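Local coordinates for protein cytosine-specific methyltransferase (Escherichia coli O157:H7 EDL933, PDB 3G7U) that probably methylates cytosine at carbon 5 in DNA, using S-adenosyl-L-methionine as the methyl donor, at residues Asp142-Asp147 / Ile168-Ser173. Sequence-based numbering, arbitrary orientation.
Sequences DYDILD and IGVKKS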
loop_
_atom_site.group_PDB
_atom_site.type_symbol
_atom_site.label_atom_id
_atom_site.label_comp_id
_atom_site.label_asym_id
_atom_site.label_seq_id
_atom_site.Cartn_x
_atom_site.Cartn_y
_atom_site.Cartn_z
ATOM N N ASP A 142 -1.217 -9.235 -26.804
ATOM C CA ASP A 142 -1.673 -7.857 -26.915
ATOM C C ASP A 142 -0.830 -6.836 -26.169
ATOM O O ASP A 142 -0.993 -5.620 -26.334
ATOM C CB ASP A 142 -3.122 -7.790 -26.427
ATOM C CG ASP A 142 -4.045 -8.696 -27.234
ATOM O OD1 ASP A 142 -4.132 -8.500 -28.469
ATOM O OD2 ASP A 142 -4.672 -9.598 -26.632
ATOM N N TYR A 143 0.085 -7.332 -25.324
ATOM C CA TYR A 143 0.879 -6.429 -24.462
ATOM C C TYR A 143 2.397 -6.561 -24.630
ATOM O O TYR A 143 2.913 -7.658 -24.778
ATOM C CB TYR A 143 0.517 -6.688 -22.958
ATOM C CG TYR A 143 -0.900 -6.216 -22.686
ATOM C CD1 TYR A 143 -1.134 -4.900 -22.339
ATOM C CD2 TYR A 143 -1.993 -7.072 -22.854
ATOM C CE1 TYR A 143 -2.440 -4.411 -22.157
ATOM C CE2 TYR A 143 -3.296 -6.612 -22.652
ATOM C CZ TYR A 143 -3.498 -5.289 -22.324
ATOM O OH TYR A 143 -4.766 -4.829 -22.156
ATOM N N ASP A 144 3.073 -5.429 -24.557
ATOM C CA ASP A 144 4.525 -5.376 -24.321
ATOM C C ASP A 144 4.726 -5.546 -22.806
ATOM O O ASP A 144 4.390 -4.660 -22.046
ATOM C CB ASP A 144 5.053 -4.019 -24.766
ATOM C CG ASP A 144 5.075 -3.868 -26.303
ATOM O OD1 ASP A 144 5.281 -4.892 -26.999
ATOM O OD2 ASP A 144 4.878 -2.728 -26.797
ATOM N N ILE A 145 5.251 -6.698 -22.413
ATOM C CA ILE A 145 5.382 -7.081 -21.006
ATOM C C ILE A 145 6.816 -6.729 -20.586
ATOM O O ILE A 145 7.768 -7.118 -21.257
ATOM C CB ILE A 145 5.065 -8.570 -20.814
ATOM C CG1 ILE A 145 3.612 -8.849 -21.220
ATOM C CG2 ILE A 145 5.256 -8.990 -19.349
ATOM C CD1 ILE A 145 3.288 -10.318 -21.285
ATOM N N LEU A 146 6.957 -5.926 -19.537
ATOM C CA LEU A 146 8.268 -5.507 -19.103
ATOM C C LEU A 146 8.827 -6.607 -18.239
ATOM O O LEU A 146 8.086 -7.420 -17.646
ATOM C CB LEU A 146 8.235 -4.199 -18.320
ATOM C CG LEU A 146 7.618 -2.948 -18.947
ATOM C CD1 LEU A 146 7.923 -1.730 -18.103
ATOM C CD2 LEU A 146 8.163 -2.766 -20.351
ATOM N N ASP A 147 10.152 -6.666 -18.176
ATOM C CA ASP A 147 10.775 -7.595 -17.237
ATOM C C ASP A 147 10.410 -7.156 -15.797
ATOM O O ASP A 147 10.096 -6.001 -15.571
ATOM C CB ASP A 147 12.290 -7.652 -17.454
ATOM C CG ASP A 147 12.706 -8.671 -18.525
ATOM O OD1 ASP A 147 12.040 -9.729 -18.729
ATOM O OD2 ASP A 147 13.746 -8.413 -19.142
ATOM N N ILE A 168 4.546 -5.084 -15.204
ATOM C CA ILE A 168 3.849 -4.020 -15.962
ATOM C C ILE A 168 3.715 -4.462 -17.429
ATOM O O ILE A 168 4.631 -5.072 -17.984
ATOM C CB ILE A 168 4.580 -2.665 -15.853
ATOM C CG1 ILE A 168 4.532 -2.145 -14.420
ATOM C CG2 ILE A 168 3.967 -1.600 -16.801
ATOM C CD1 ILE A 168 5.582 -1.095 -14.116
ATOM N N GLY A 169 2.561 -4.194 -18.049
ATOM C CA GLY A 169 2.412 -4.520 -19.473
ATOM C C GLY A 169 1.733 -3.327 -20.085
ATOM O O GLY A 169 0.969 -2.646 -19.419
ATOM N N VAL A 170 2.034 -3.038 -21.350
ATOM C CA VAL A 170 1.408 -1.906 -22.017
ATOM C C VAL A 170 0.926 -2.377 -23.374
ATOM O O VAL A 170 1.535 -3.226 -23.995
ATOM C CB VAL A 170 2.322 -0.664 -22.192
ATOM C CG1 VAL A 170 2.607 0.035 -20.851
ATOM C CG2 VAL A 170 3.593 -1.006 -22.958
ATOM N N LYS A 171 -0.230 -1.873 -23.784
ATOM C CA LYS A 171 -0.867 -2.352 -25.008
ATOM C C LYS A 171 0.077 -2.074 -26.176
ATOM O O LYS A 171 0.586 -0.934 -26.319
ATOM C CB LYS A 171 -2.190 -1.608 -25.215
ATOM C CG LYS A 171 -3.348 -2.490 -25.594
ATOM C CD LYS A 171 -4.553 -1.588 -25.811
ATOM C CE LYS A 171 -5.841 -2.379 -25.925
ATOM N NZ LYS A 171 -5.713 -3.579 -26.821
ATOM N N LYS A 172 0.323 -3.117 -26.951
ATOM C CA LYS A 172 1.165 -3.039 -28.161
ATOM C C LYS A 172 0.737 -1.935 -29.127
ATOM O O LYS A 172 1.583 -1.211 -29.674
ATOM C CB LYS A 172 1.179 -4.368 -28.875
ATOM C CG LYS A 172 2.212 -5.271 -28.351
ATOM C CD LYS A 172 1.977 -6.646 -28.843
ATOM C CE LYS A 172 3.123 -7.511 -28.434
ATOM N NZ LYS A 172 2.753 -8.896 -28.727
ATOM N N SER A 173 -0.572 -1.779 -29.280
ATOM C CA SER A 173 -1.172 -0.752 -30.136
ATOM C C SER A 173 -0.699 0.664 -29.828
ATOM O O SER A 173 -0.797 1.558 -30.670
ATOM C CB SER A 173 -2.704 -0.840 -30.053
ATOM O OG SER A 173 -3.235 -0.028 -29.015
HETATM O O HOH W 1 -2.402 -4.397 -28.697
HETATM O O HOH W 2 3.301 -0.082 -26.608
HETATM O O HOH W 3 4.110 -2.195 -29.781
HETATM O O HOH W 4 7.413 -5.209 -14.963
#
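D144 and V170 form the central hydrogen-bonded pair of an antiparallel beta contact, in which the start of edge strand 143-152 lies against the end of strand 163-171. D144 N reaches V170 O at 2.7 Å, and V170 N returns a bond to D144 O at 2.9 Å. Beyond this pair, L146 N donates to I168 O, and K172 N, where the chain turns into a 3-10 segment, to D142 O. Between these bonds lie the non-hydrogen-bonded pairs Y143 with K171 and I145 with G169; here G169 CA comes 3.2 Å from D144 O in a CA-H...O contact. The Y143 ring runs obliquely past the V170-K171 backbone, with V170 N at its edge, in plane, and CD1 3.4 Å from V170 C; its CE1 is near K171 CG, and its OH is hydrogen-bonded to P112 O. The two strands form a beta hairpin at one edge of the seven-stranded mixed sheet (order 3-2-1-4-5-7-6) of the class I methyltransferase fold, with 143-152 outermost and 163-171 antiparallel to 114-119 as well. I145 packs on helix 129-140 on one face; on the other, I168 touches L363 of helix 353-367, as does V170 in one of its two conformers. L146 CD1 approaches I168 CB at 4.1 Å, both residues also touching F183. D144 OD1 lies against the K172 methylenes, 3.4 Å from CG, while K172 NZ stays 5.0 Å from D144 OD1, so no salt bridge forms. Extended beyond CG (chi2 166°, CD anti to CA), the lysine chain runs on until NZ is hydrogen-bonded to S140 O. D144 OD2 instead accepts from two waters, which also donate to K171 O and K172 O respectively, linking the carboxylate to the backbone where the second strand ends.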